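Local coordinates for protein transketolase (Campylobacter jejuni, PDB 3L84) that belongs to the transketolase family, forming a two-subunit assembly whose chains each join two thiamine diphosphate-binding-type domains to a C-terminal domain, at residues F410-F415 / F436-H441; S362-P367 / F387-H392; T340-G345 / S368-L373; F471-G476 / F495-Q500. All blocks are in the same frame, centred on the assembly; numbering follows the deposited sequence.

Interaction 1: residues F410-F415 / F436-H441; sequences FSATFF and FFIFTH
A beta-alpha-beta unit of the pyrimidine-binding domain puts strand 408-414 beside strand 436-440 in a parallel sheet, with helix 418-431 as the connection; Phe410 pairs with Phe436, and the ladder runs on to Phe414 and Thr440. The strand axes approach to 4.6 Å and differ by 17° in direction. Ser411 opens the bonding, its N donating to Phe436 O (3.0 Å) while its O receives Ile438 N (2.8 Å). Thr413 repeats the pattern with Ile438 O and Thr440 N, and Phe415 N closes the series on Thr440 O. Phe410, Ala412 and Ile438 share the face toward helix 340-354, where Ala412 CB lies 3.8 Å from Ile438 CB. The opposite face, carrying Ser411, Thr413, Phe437 and Phe439, packs on helix 418-431, and Ser411 OG is bonded to His435 and Asn398. Phe415, just past the last bridge, turns its ring nearly parallel to that of Phe439 but slid off it, CD1 of Phe415 coming within 3.6 Å of Phe439 CB. Phe414 and His441 meet with their planes inclined by 41°. Phe414 CE1 sits over the centre of the imidazole, 3.3 Å above its plane, while Thr440 OG1 approaches the edge of the phenyl ring. The imidazole's rotation is probably steadied by His441 ND1, which donates to Thr440 OG1 at 2.8 Å.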
loop_
_atom_site.group_PDB
_atom_site.type_symbol
_atom_site.label_atom_id
_atom_site.label_comp_id
_atom_site.label_asym_id
_atom_site.label_seq_id
_atom_site.Cartn_x
_atom_site.Cartn_y
_atom_site.Cartn_z
ATOM N N PHE A 410 5.872 -4.926 -17.476
ATOM C CA PHE A 410 6.212 -5.504 -16.173
ATOM C C PHE A 410 6.650 -4.437 -15.199
ATOM O O PHE A 410 7.270 -3.444 -15.549
ATOM C CB PHE A 410 7.286 -6.639 -16.267
ATOM C CG PHE A 410 8.675 -6.179 -16.628
ATOM C CD1 PHE A 410 9.556 -5.714 -15.641
ATOM C CD2 PHE A 410 9.083 -6.166 -17.943
ATOM C CE1 PHE A 410 10.837 -5.287 -15.996
ATOM C CE2 PHE A 410 10.359 -5.740 -18.292
ATOM C CZ PHE A 410 11.225 -5.305 -17.310
ATOM N N SER A 411 6.250 -4.643 -13.932
ATOM C CA SER A 411 6.588 -3.810 -12.768
ATOM C C SER A 411 7.440 -4.619 -11.829
ATOM O O SER A 411 7.071 -5.757 -11.526
ATOM C CB SER A 411 5.316 -3.405 -11.999
ATOM O OG SER A 411 4.432 -2.650 -12.824
ATOM N N ALA A 412 8.547 -4.075 -11.326
ATOM C CA ALA A 412 9.465 -4.817 -10.473
ATOM C C ALA A 412 9.813 -4.078 -9.213
ATOM O O ALA A 412 10.078 -2.870 -9.229
ATOM C CB ALA A 412 10.743 -5.207 -11.253
ATOM N N THR A 413 9.888 -4.827 -8.117
ATOM C CA THR A 413 10.430 -4.345 -6.851
ATOM C C THR A 413 10.740 -5.549 -5.963
ATOM O O THR A 413 10.550 -6.718 -6.371
ATOM C CB THR A 413 9.458 -3.342 -6.150
ATOM O OG1 THR A 413 10.077 -2.817 -4.966
ATOM C CG2 THR A 413 8.099 -3.972 -5.789
ATOM N N PHE A 414 11.246 -5.299 -4.778
ATOM C CA PHE A 414 11.367 -6.375 -3.803
ATOM C C PHE A 414 9.989 -6.822 -3.372
ATOM O O PHE A 414 9.037 -6.013 -3.241
ATOM C CB PHE A 414 12.077 -5.886 -2.529
ATOM C CG PHE A 414 13.556 -5.549 -2.674
ATOM C CD1 PHE A 414 14.375 -6.190 -3.574
ATOM C CD2 PHE A 414 14.133 -4.581 -1.835
ATOM C CE1 PHE A 414 15.729 -5.876 -3.669
ATOM C CE2 PHE A 414 15.494 -4.293 -1.939
ATOM C CZ PHE A 414 16.273 -4.947 -2.831
ATOM N N PHE A 415 9.851 -8.105 -3.049
ATOM C CA PHE A 415 8.552 -8.634 -2.640
ATOM C C PHE A 415 8.016 -7.914 -1.405
ATOM O O PHE A 415 6.808 -7.711 -1.287
ATOM C CB PHE A 415 8.687 -10.150 -2.398
ATOM C CG PHE A 415 7.387 -10.925 -2.271
ATOM C CD1 PHE A 415 6.233 -10.555 -2.953
ATOM C CD2 PHE A 415 7.364 -12.090 -1.517
ATOM C CE1 PHE A 415 5.082 -11.339 -2.873
ATOM C CE2 PHE A 415 6.224 -12.869 -1.455
ATOM C CZ PHE A 415 5.109 -12.480 -2.109
ATOM N N PHE A 436 2.569 -7.941 -15.665
ATOM C CA PHE A 436 3.384 -8.915 -14.926
ATOM C C PHE A 436 4.136 -8.232 -13.803
ATOM O O PHE A 436 4.722 -7.173 -13.986
ATOM C CB PHE A 436 4.350 -9.600 -15.913
ATOM C CG PHE A 436 3.652 -10.092 -17.150
ATOM C CD1 PHE A 436 2.806 -11.161 -17.093
ATOM C CD2 PHE A 436 3.772 -9.428 -18.344
ATOM C CE1 PHE A 436 2.118 -11.574 -18.185
ATOM C CE2 PHE A 436 3.069 -9.860 -19.466
ATOM C CZ PHE A 436 2.225 -10.895 -19.375
ATOM N N PHE A 437 4.108 -8.833 -12.633
ATOM C CA PHE A 437 4.709 -8.281 -11.424
ATOM C C PHE A 437 5.900 -9.122 -11.034
ATOM O O PHE A 437 5.771 -10.341 -10.875
ATOM C CB PHE A 437 3.657 -8.212 -10.279
ATOM C CG PHE A 437 2.532 -7.229 -10.539
ATOM C CD1 PHE A 437 2.575 -5.964 -9.978
ATOM C CD2 PHE A 437 1.482 -7.550 -11.367
ATOM C CE1 PHE A 437 1.556 -5.047 -10.247
ATOM C CE2 PHE A 437 0.486 -6.623 -11.633
ATOM C CZ PHE A 437 0.546 -5.399 -11.076
ATOM N N ILE A 438 7.044 -8.488 -10.873
ATOM C CA ILE A 438 8.324 -9.176 -10.658
ATOM C C ILE A 438 8.748 -8.813 -9.242
ATOM O O ILE A 438 9.052 -7.648 -8.966
ATOM C CB ILE A 438 9.389 -8.721 -11.685
ATOM C CG1 ILE A 438 8.916 -8.788 -13.145
ATOM C CG2 ILE A 438 10.698 -9.464 -11.463
ATOM C CD1 ILE A 438 8.341 -10.037 -13.566
ATOM N N PHE A 439 8.769 -9.800 -8.351
ATOM C CA PHE A 439 9.050 -9.574 -6.936
ATOM C C PHE A 439 10.235 -10.424 -6.524
ATOM O O PHE A 439 10.069 -11.618 -6.290
ATOM C CB PHE A 439 7.838 -9.926 -6.086
ATOM C CG PHE A 439 6.585 -9.110 -6.341
ATOM C CD1 PHE A 439 6.618 -7.743 -6.512
ATOM C CD2 PHE A 439 5.359 -9.726 -6.344
ATOM C CE1 PHE A 439 5.438 -7.025 -6.688
ATOM C CE2 PHE A 439 4.186 -9.014 -6.522
ATOM C CZ PHE A 439 4.227 -7.681 -6.705
ATOM N N THR A 440 11.398 -9.820 -6.340
ATOM C CA THR A 440 12.573 -10.554 -5.934
ATOM C C THR A 440 12.764 -10.437 -4.432
ATOM O O THR A 440 11.983 -9.768 -3.722
ATOM C CB THR A 440 13.837 -10.114 -6.684
ATOM O OG1 THR A 440 14.283 -8.840 -6.202
ATOM C CG2 THR A 440 13.589 -10.045 -8.188
ATOM N N HIS A 441 13.739 -11.133 -3.893
ATOM C CA HIS A 441 14.082 -11.045 -2.474
ATOM C C HIS A 441 12.910 -11.548 -1.655
ATOM O O HIS A 441 12.384 -10.899 -0.760
ATOM C CB HIS A 441 14.512 -9.629 -2.117
ATOM C CG HIS A 441 15.817 -9.234 -2.729
ATOM N ND1 HIS A 441 16.025 -9.216 -4.093
ATOM C CD2 HIS A 441 16.981 -8.854 -2.159
ATOM C CE1 HIS A 441 17.274 -8.841 -4.333
ATOM N NE2 HIS A 441 17.881 -8.643 -3.174
#

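Interaction 2: residues S362-P367 / F387-H392; sequences SADLGP and FGIREH
Asp364 and Ile389 turn their side chains obliquely across one another, Asp364 CB resting 3.7 Å from Ile389 CG1. The carboxylate stays beside this apolar branch: CG stands anti to the backbone N (chi1 -163°), OD2 lies against Ile389 CD1, and OD1 is bonded to Ser185 OG and Glu187 N of the second subunit. Ala363, next to it, sets its methyl CB 3.8 Å from Glu391 CG. The Glu391 chain is bent at chi2 (86°), and one water joins its far end to the same alanine, donating to both Glu391 OE2 (2.7 Å) and Ala363 O (2.8 Å). At the other end of the contact Ser362 O lies at the edge of the Phe387 ring, near its plane, and accepts a weak bond from Phe387 N at 3.3 Å. Between these pairs the backbones come close, with Ala363 CA 2.9 Å from Gly388 O; a second water accepts from Gly388 N and, weakly, from Asp364 N. Both loops are tightly folded, since Ala363 and Ile389 each centre an inverse gamma turn and Ser362 OG takes Leu365 N in an ST motif. The Arg390 chain is extended, and its NH1 donates to Phe387 O (2.8 Å) from above the carbonyl plane and also reaches Ala193 O of the second subunit. The two loops follow the neighbouring parallel strands 358-362 and 384-386 and lead into helices 366-369 and 391-404, a strand-loop-helix layout common to parallel alpha/beta folds, here in the pyrimidine-binding domain of a transketolase and lying against the partner subunit.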
loop_
_atom_site.group_PDB
_atom_site.type_symbol
_atom_site.label_atom_id
_atom_site.label_comp_id
_atom_site.label_asym_id
_atom_site.label_seq_id
_atom_site.Cartn_x
_atom_site.Cartn_y
_atom_site.Cartn_z
ATOM N N SER A 362 11.796 -1.164 -12.982
ATOM C CA SER A 362 11.835 -1.343 -11.536
ATOM C C SER A 362 11.687 0.008 -10.860
ATOM O O SER A 362 11.975 1.077 -11.423
ATOM C CB SER A 362 13.207 -1.956 -11.181
ATOM O OG SER A 362 13.375 -2.085 -9.763
ATOM N N ALA A 363 11.260 -0.047 -9.602
ATOM C CA ALA A 363 11.199 1.129 -8.749
ATOM C C ALA A 363 12.543 1.367 -8.074
ATOM O O ALA A 363 12.745 1.091 -6.888
ATOM C CB ALA A 363 10.043 0.997 -7.706
ATOM N N ASP A 364 13.511 1.795 -8.871
ATOM C CA ASP A 364 14.879 2.070 -8.468
ATOM C C ASP A 364 15.609 0.867 -7.905
ATOM O O ASP A 364 16.422 1.021 -6.998
ATOM C CB ASP A 364 15.000 3.211 -7.455
ATOM C CG ASP A 364 16.436 3.771 -7.347
ATOM O OD1 ASP A 364 17.054 4.002 -8.403
ATOM O OD2 ASP A 364 16.932 3.962 -6.208
ATOM N N LEU A 365 15.294 -0.333 -8.336
ATOM C CA LEU A 365 16.002 -1.535 -7.846
ATOM C C LEU A 365 16.469 -2.413 -8.996
ATOM O O LEU A 365 16.743 -3.597 -8.775
ATOM C CB LEU A 365 15.125 -2.329 -6.888
ATOM C CG LEU A 365 14.864 -1.706 -5.547
ATOM C CD1 LEU A 365 13.822 -2.532 -4.769
ATOM C CD2 LEU A 365 16.164 -1.604 -4.745
ATOM N N GLY A 366 16.611 -1.869 -10.199
ATOM C CA GLY A 366 17.017 -2.686 -11.341
ATOM C C GLY A 366 18.199 -3.624 -11.085
ATOM O O GLY A 366 18.136 -4.803 -11.456
ATOM N N PRO A 367 19.289 -3.120 -10.495
ATOM C CA PRO A 367 20.452 -3.976 -10.322
ATOM C C PRO A 367 20.187 -5.149 -9.394
ATOM O O PRO A 367 20.813 -6.193 -9.540
ATOM C CB PRO A 367 21.493 -3.009 -9.696
ATOM C CG PRO A 367 21.098 -1.679 -10.223
ATOM C CD PRO A 367 19.604 -1.702 -10.193
ATOM N N PHE A 387 11.401 3.961 -12.975
ATOM C CA PHE A 387 10.237 4.492 -12.254
ATOM C C PHE A 387 10.590 5.351 -11.060
ATOM O O PHE A 387 9.738 6.077 -10.536
ATOM C CB PHE A 387 9.308 3.358 -11.854
ATOM C CG PHE A 387 8.551 2.780 -13.011
ATOM C CD1 PHE A 387 7.420 3.408 -13.494
ATOM C CD2 PHE A 387 8.938 1.585 -13.592
ATOM C CE1 PHE A 387 6.720 2.845 -14.544
ATOM C CE2 PHE A 387 8.252 1.048 -14.639
ATOM C CZ PHE A 387 7.143 1.690 -15.125
ATOM N N GLY A 388 11.824 5.270 -10.606
ATOM C CA GLY A 388 12.200 5.885 -9.368
ATOM C C GLY A 388 11.624 5.124 -8.178
ATOM O O GLY A 388 11.122 4.017 -8.308
ATOM N N ILE A 389 11.656 5.749 -6.998
ATOM C CA ILE A 389 11.234 5.103 -5.753
ATOM C C ILE A 389 9.739 5.377 -5.600
ATOM O O ILE A 389 9.291 6.130 -4.728
ATOM C CB ILE A 389 12.072 5.483 -4.541
ATOM C CG1 ILE A 389 13.591 5.329 -4.819
ATOM C CG2 ILE A 389 11.703 4.580 -3.361
ATOM C CD1 ILE A 389 14.290 6.507 -5.557
ATOM N N ARG A 390 8.966 4.743 -6.499
ATOM C CA ARG A 390 7.560 5.051 -6.700
ATOM C C ARG A 390 6.794 3.785 -7.032
ATOM O O ARG A 390 6.244 3.607 -8.120
ATOM C CB ARG A 390 7.383 6.062 -7.856
ATOM C CG ARG A 390 8.084 7.394 -7.694
ATOM C CD ARG A 390 7.781 8.267 -8.890
ATOM N NE ARG A 390 8.496 9.537 -8.899
ATOM C CZ ARG A 390 9.618 9.776 -9.560
ATOM N NH1 ARG A 390 10.227 8.864 -10.287
ATOM N NH2 ARG A 390 10.119 11.005 -9.520
ATOM N N GLU A 391 6.789 2.847 -6.126
ATOM C CA GLU A 391 6.200 1.546 -6.420
ATOM C C GLU A 391 4.747 1.664 -6.834
ATOM O O GLU A 391 4.295 1.000 -7.768
ATOM C CB GLU A 391 6.311 0.571 -5.238
ATOM C CG GLU A 391 7.705 0.177 -4.829
ATOM C CD GLU A 391 8.336 1.141 -3.848
ATOM O OE1 GLU A 391 7.701 2.158 -3.441
ATOM O OE2 GLU A 391 9.496 0.872 -3.449
ATOM N N HIS A 392 4.000 2.467 -6.098
ATOM C CA HIS A 392 2.552 2.521 -6.315
ATOM C C HIS A 392 2.231 3.133 -7.669
ATOM O O HIS A 392 1.477 2.558 -8.459
ATOM C CB HIS A 392 1.908 3.260 -5.172
ATOM C CG HIS A 392 0.454 3.061 -4.966
ATOM N ND1 HIS A 392 -0.363 2.157 -5.604
ATOM C CD2 HIS A 392 -0.312 3.696 -4.044
ATOM C CE1 HIS A 392 -1.593 2.262 -5.080
ATOM N NE2 HIS A 392 -1.580 3.198 -4.168
HETATM O O HOH W 1 11.368 -0.379 -4.909
HETATM O O HOH W 2 14.185 3.862 -11.312
#

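Interaction 3: residues T340-G345 / S368-L373; sequences TRDSNG and SNKTEL
Lys370 and Arg341 bury the most surface where the first turns of helix 340-354 meet the end of helix 366-369, on one flank of the alpha/beta pyrimidine-binding domain. Arg341 CG lies between the backbone N and the carbonyl carbon (chi1 63°), and from there the chain extends to NE. Its NH1 donates to Ser368 O at 2.9 Å, on a lone pair and almost within the guanidinium plane, a nearly straight bond at 161°. A water that accepts from the same NH1 stands at this edge too. Lys370 lies over this group: its CE sits 3.7 Å above one guanidinium face, offset toward the rim. Bends at chi2 and chi4 shape the lysine chain, and NZ forms a salt bridge with Asp342 OD1 (2.9 Å), met on the syn side. The carboxylate probably offsets the repulsion between two like charges, Arg341 NE and Lys370 NZ being only 4.7 Å apart. Lys370 is also the residue that leaves helix 366-369, with positive phi (62°). Its carbonyl then lies against the neighbouring helix at Gly345, which has no side chain in the way: Lys370 O is 3.1 Å from Gly345 CA.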
loop_
_atom_site.group_PDB
_atom_site.type_symbol
_atom_site.label_atom_id
_atom_site.label_comp_id
_atom_site.label_asym_id
_atom_site.label_seq_id
_atom_site.Cartn_x
_atom_site.Cartn_y
_atom_site.Cartn_z
ATOM N N THR A 340 16.518 -17.489 -8.610
ATOM C CA THR A 340 15.460 -17.296 -9.606
ATOM C C THR A 340 15.325 -15.819 -9.998
ATOM O O THR A 340 14.786 -15.545 -11.054
ATOM C CB THR A 340 14.163 -17.936 -9.177
ATOM O OG1 THR A 340 13.802 -17.493 -7.874
ATOM C CG2 THR A 340 14.264 -19.478 -9.257
ATOM N N ARG A 341 15.875 -14.852 -9.266
ATOM C CA ARG A 341 15.933 -13.494 -9.815
ATOM C C ARG A 341 16.774 -13.482 -11.106
ATOM O O ARG A 341 16.497 -12.696 -12.016
ATOM C CB ARG A 341 16.477 -12.464 -8.819
ATOM C CG ARG A 341 17.899 -12.645 -8.358
ATOM C CD ARG A 341 18.308 -11.491 -7.492
ATOM N NE ARG A 341 19.600 -11.704 -6.836
ATOM C CZ ARG A 341 20.368 -10.753 -6.313
ATOM N NH1 ARG A 341 20.099 -9.469 -6.466
ATOM N NH2 ARG A 341 21.478 -11.118 -5.663
ATOM N N ASP A 342 17.826 -14.292 -11.163
ATOM C CA ASP A 342 18.738 -14.348 -12.290
ATOM C C ASP A 342 18.157 -15.110 -13.465
ATOM O O ASP A 342 18.247 -14.634 -14.606
ATOM C CB ASP A 342 20.080 -14.958 -11.861
ATOM C CG ASP A 342 20.851 -14.082 -10.918
ATOM O OD1 ASP A 342 20.740 -12.847 -10.990
ATOM O OD2 ASP A 342 21.634 -14.621 -10.104
ATOM N N SER A 343 17.545 -16.281 -13.251
ATOM C CA SER A 343 16.829 -16.921 -14.342
ATOM C C SER A 343 15.762 -15.982 -14.870
ATOM O O SER A 343 15.589 -15.843 -16.083
ATOM C CB SER A 343 16.221 -18.261 -13.931
ATOM O OG SER A 343 15.386 -18.141 -12.790
ATOM N N ASN A 344 15.049 -15.311 -13.979
ATOM C CA ASN A 344 13.968 -14.435 -14.435
ATOM C C ASN A 344 14.493 -13.287 -15.262
ATOM O O ASN A 344 13.873 -12.943 -16.284
ATOM C CB ASN A 344 13.119 -13.982 -13.253
ATOM C CG ASN A 344 11.881 -13.254 -13.704
ATOM O OD1 ASN A 344 11.829 -11.983 -13.710
ATOM N ND2 ASN A 344 10.920 -13.997 -14.129
ATOM N N GLY A 345 15.605 -12.684 -14.873
ATOM C CA GLY A 345 16.163 -11.593 -15.633
ATOM C C GLY A 345 16.541 -12.037 -17.035
ATOM O O GLY A 345 16.331 -11.297 -18.011
ATOM N N SER A 368 19.321 -4.968 -8.409
ATOM C CA SER A 368 18.961 -6.027 -7.446
ATOM C C SER A 368 17.849 -6.926 -7.956
ATOM O O SER A 368 17.861 -8.114 -7.667
ATOM C CB SER A 368 18.511 -5.418 -6.130
ATOM O OG SER A 368 19.545 -4.669 -5.529
ATOM N N ASN A 369 16.878 -6.380 -8.683
ATOM C CA ASN A 369 15.774 -7.179 -9.233
ATOM C C ASN A 369 16.189 -7.925 -10.505
ATOM O O ASN A 369 15.439 -8.780 -10.966
ATOM C CB ASN A 369 14.563 -6.322 -9.570
ATOM C CG ASN A 369 13.898 -5.631 -8.384
ATOM O OD1 ASN A 369 13.980 -6.099 -7.206
ATOM N ND2 ASN A 369 13.217 -4.585 -8.666
ATOM N N LYS A 370 17.335 -7.562 -11.083
ATOM C CA LYS A 370 17.870 -8.133 -12.325
ATOM C C LYS A 370 16.969 -7.919 -13.522
ATOM O O LYS A 370 16.829 -8.791 -14.414
ATOM C CB LYS A 370 18.209 -9.611 -12.148
ATOM C CG LYS A 370 19.173 -9.893 -11.006
ATOM C CD LYS A 370 20.496 -9.189 -11.171
ATOM C CE LYS A 370 21.462 -9.468 -10.009
ATOM N NZ LYS A 370 22.384 -10.566 -10.394
ATOM N N THR A 371 16.402 -6.717 -13.630
ATOM C CA THR A 371 15.442 -6.403 -14.664
ATOM C C THR A 371 15.999 -5.609 -15.837
ATOM O O THR A 371 15.269 -5.355 -16.792
ATOM C CB THR A 371 14.252 -5.601 -14.040
ATOM O OG1 THR A 371 14.769 -4.528 -13.217
ATOM C CG2 THR A 371 13.434 -6.528 -13.173
ATOM N N GLU A 372 17.272 -5.236 -15.827
ATOM C CA GLU A 372 17.810 -4.515 -16.984
ATOM C C GLU A 372 17.643 -5.330 -18.251
ATOM O O GLU A 372 18.043 -6.485 -18.323
ATOM C CB GLU A 372 19.297 -4.169 -16.777
ATOM C CG GLU A 372 19.948 -3.343 -17.915
ATOM C CD GLU A 372 21.393 -2.964 -17.621
ATOM O OE1 GLU A 372 21.885 -3.149 -16.491
ATOM O OE2 GLU A 372 22.072 -2.516 -18.575
ATOM N N LEU A 373 17.105 -4.662 -19.279
ATOM C CA LEU A 373 16.934 -5.218 -20.595
ATOM C C LEU A 373 18.161 -4.735 -21.373
ATOM O O LEU A 373 18.240 -3.584 -21.830
ATOM C CB LEU A 373 15.614 -4.768 -21.213
ATOM C CG LEU A 373 14.388 -5.087 -20.365
ATOM C CD1 LEU A 373 13.178 -4.393 -20.992
ATOM C CD2 LEU A 373 14.189 -6.595 -20.136
HETATM O O HOH W 3 14.229 -10.927 -12.268
HETATM O O HOH W 4 21.498 -7.244 -5.390
#

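Interaction 4: residues F471-G476 / F495-Q500; sequences FRPADG and FVLSRQ
Phe471 and Phe495 lie side by side and point the same way, at the one parallel bridge of this contact. Their ring planes are 24° apart but slid so far that they barely overlap, and Phe471 CD2 comes over a face of the Phe495 ring, 4.2 Å from its CE1. A single direct hydrogen bond joins the backbones, Val496 N to Phe471 O (2.8 Å, 160°). One residue on, Arg472 passes Val496, its CD 3.9 Å from Val496 CG1. Pro473 follows, pressing CG against Leu497 CD2 at 3.8 Å. A water spans the widening gap by donating to Pro473 O (2.7 Å) and Val496 O (2.8 Å). Further out, the extended Arg472 chain brings its guanidinium into salt bridges with Asp442 and Glu536 and a hydrogen bond with Ser533; Ser533 and Glu536 belong to the C-terminal domain, so this side chain ties the two domains together. Asp475 is the N-cap of helix 476-488, its OD1 accepting from Glu478 N. The Phe495 ring also stacks on Trp483 of that helix. Strand 469-471 is the outermost of the sheet in this chain, strand 493-496 separates it from strand 436-440, and helix 476-488 packs against both phenylalanines.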
loop_
_atom_site.group_PDB
_atom_site.type_symbol
_atom_site.label_atom_id
_atom_site.label_comp_id
_atom_site.label_asym_id
_atom_site.label_seq_id
_atom_site.Cartn_x
_atom_site.Cartn_y
_atom_site.Cartn_z
ATOM N N PHE A 471 3.311 -17.143 -8.972
ATOM C CA PHE A 471 4.317 -18.167 -9.256
ATOM C C PHE A 471 5.513 -18.014 -8.350
ATOM O O PHE A 471 6.046 -16.910 -8.214
ATOM C CB PHE A 471 4.790 -18.083 -10.689
ATOM C CG PHE A 471 3.753 -18.433 -11.697
ATOM C CD1 PHE A 471 3.408 -19.746 -11.919
ATOM C CD2 PHE A 471 3.102 -17.446 -12.412
ATOM C CE1 PHE A 471 2.474 -20.080 -12.891
ATOM C CE2 PHE A 471 2.163 -17.801 -13.373
ATOM C CZ PHE A 471 1.874 -19.109 -13.581
ATOM N N ARG A 472 5.960 -19.094 -7.724
ATOM C CA ARG A 472 7.163 -19.082 -6.877
ATOM C C ARG A 472 8.060 -20.238 -7.352
ATOM O O ARG A 472 8.083 -21.319 -6.756
ATOM C CB ARG A 472 6.810 -19.154 -5.415
ATOM C CG ARG A 472 7.952 -19.018 -4.485
ATOM C CD ARG A 472 7.530 -18.801 -3.015
ATOM N NE ARG A 472 8.692 -18.601 -2.132
ATOM C CZ ARG A 472 9.184 -19.464 -1.261
ATOM N NH1 ARG A 472 8.609 -20.615 -0.997
ATOM N NH2 ARG A 472 10.258 -19.100 -0.590
ATOM N N PRO A 473 8.808 -20.025 -8.442
ATOM C CA PRO A 473 9.525 -21.133 -9.072
ATOM C C PRO A 473 10.698 -21.597 -8.230
ATOM O O PRO A 473 11.372 -20.793 -7.579
ATOM C CB PRO A 473 10.003 -20.539 -10.398
ATOM C CG PRO A 473 10.060 -19.087 -10.150
ATOM C CD PRO A 473 8.887 -18.785 -9.250
ATOM N N ALA A 474 10.943 -22.904 -8.231
ATOM C CA ALA A 474 12.053 -23.474 -7.505
ATOM C C ALA A 474 13.336 -23.489 -8.312
ATOM O O ALA A 474 14.426 -23.628 -7.721
ATOM C CB ALA A 474 11.718 -24.876 -7.066
ATOM N N ASP A 475 13.266 -23.287 -9.610
ATOM C CA ASP A 475 14.479 -23.294 -10.456
ATOM C C ASP A 475 14.163 -22.579 -11.743
ATOM O O ASP A 475 13.042 -22.114 -11.942
ATOM C CB ASP A 475 15.056 -24.726 -10.668
ATOM C CG ASP A 475 14.243 -25.616 -11.575
ATOM O OD1 ASP A 475 13.216 -25.196 -12.142
ATOM O OD2 ASP A 475 14.703 -26.780 -11.780
ATOM N N GLY A 476 15.134 -22.488 -12.637
ATOM C CA GLY A 476 14.944 -21.805 -13.883
ATOM C C GLY A 476 13.951 -22.431 -14.811
ATOM O O GLY A 476 13.271 -21.724 -15.550
ATOM N N PHE A 495 5.590 -13.034 -10.110
ATOM C CA PHE A 495 6.736 -13.922 -10.043
ATOM C C PHE A 495 7.484 -13.606 -8.755
ATOM O O PHE A 495 7.989 -12.496 -8.567
ATOM C CB PHE A 495 7.613 -13.718 -11.275
ATOM C CG PHE A 495 6.933 -14.113 -12.546
ATOM C CD1 PHE A 495 7.067 -15.392 -13.070
ATOM C CD2 PHE A 495 6.103 -13.254 -13.173
ATOM C CE1 PHE A 495 6.412 -15.730 -14.267
ATOM C CE2 PHE A 495 5.454 -13.604 -14.329
ATOM C CZ PHE A 495 5.605 -14.838 -14.864
ATOM N N VAL A 496 7.547 -14.600 -7.872
ATOM C CA VAL A 496 8.136 -14.470 -6.544
ATOM C C VAL A 496 9.477 -15.214 -6.568
ATOM O O VAL A 496 9.507 -16.443 -6.746
ATOM C CB VAL A 496 7.178 -15.003 -5.496
ATOM C CG1 VAL A 496 7.818 -15.039 -4.071
ATOM C CG2 VAL A 496 5.855 -14.234 -5.469
ATOM N N LEU A 497 10.553 -14.437 -6.483
ATOM C CA LEU A 497 11.869 -14.865 -6.914
ATOM C C LEU A 497 12.905 -14.695 -5.793
ATOM O O LEU A 497 12.837 -13.751 -5.001
ATOM C CB LEU A 497 12.272 -14.047 -8.139
ATOM C CG LEU A 497 11.276 -14.126 -9.304
ATOM C CD1 LEU A 497 11.520 -12.981 -10.268
ATOM C CD2 LEU A 497 11.278 -15.477 -9.966
ATOM N N SER A 498 13.904 -15.585 -5.762
ATOM C CA SER A 498 14.908 -15.575 -4.713
ATOM C C SER A 498 16.070 -14.658 -4.976
ATOM O O SER A 498 16.464 -14.450 -6.147
ATOM C CB SER A 498 15.442 -16.987 -4.473
ATOM O OG SER A 498 16.277 -17.415 -5.546
ATOM N N ARG A 499 16.623 -14.094 -3.899
ATOM C CA ARG A 499 17.916 -13.399 -3.928
ATOM C C ARG A 499 19.029 -14.427 -4.114
ATOM O O ARG A 499 20.008 -14.218 -4.820
ATOM C CB ARG A 499 18.117 -12.632 -2.596
ATOM C CG ARG A 499 19.349 -11.776 -2.582
ATOM C CD ARG A 499 19.716 -11.252 -1.210
ATOM N NE ARG A 499 20.851 -10.323 -1.373
ATOM C CZ ARG A 499 21.790 -10.064 -0.468
ATOM N NH1 ARG A 499 22.762 -9.200 -0.771
ATOM N NH2 ARG A 499 21.789 -10.663 0.724
ATOM N N GLN A 500 18.936 -15.503 -3.333
ATOM C CA GLN A 500 19.998 -16.473 -3.148
ATOM C C GLN A 500 19.902 -17.629 -4.150
ATOM O O GLN A 500 18.839 -17.940 -4.680
ATOM C CB GLN A 500 19.999 -17.046 -1.718
ATOM C CG GLN A 500 18.905 -18.102 -1.408
ATOM C CD GLN A 500 17.535 -17.547 -1.100
ATOM O OE1 GLN A 500 17.252 -16.362 -1.366
ATOM N NE2 GLN A 500 16.642 -18.417 -0.635
HETATM O O HOH W 5 11.545 -18.348 -6.541
#

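In the fold
All four contacts belong to the pyrimidine-binding domain. Along the chain, interactions 2 and 3 interleave, then come interactions 1 and 4. Interaction 1 is central: its centre lies about 10 Å from that of interaction 2, 9 Å from interaction 3 and 11 Å from interaction 4. Strand 408-414 touches the 362-367 loop, while strand 436-440 bonds to strand 493-496 of interaction 4 in the same parallel sheet. Interactions 2 and 3 share helix 366-369, and helix 340-354 of interaction 3 meets the 495-500 segment. Interactions 2 and 4, with centres about 20 Å apart, do not touch. One sheet thus connects the subunit interface at interaction 2 with the C-terminal domain beside interaction 4.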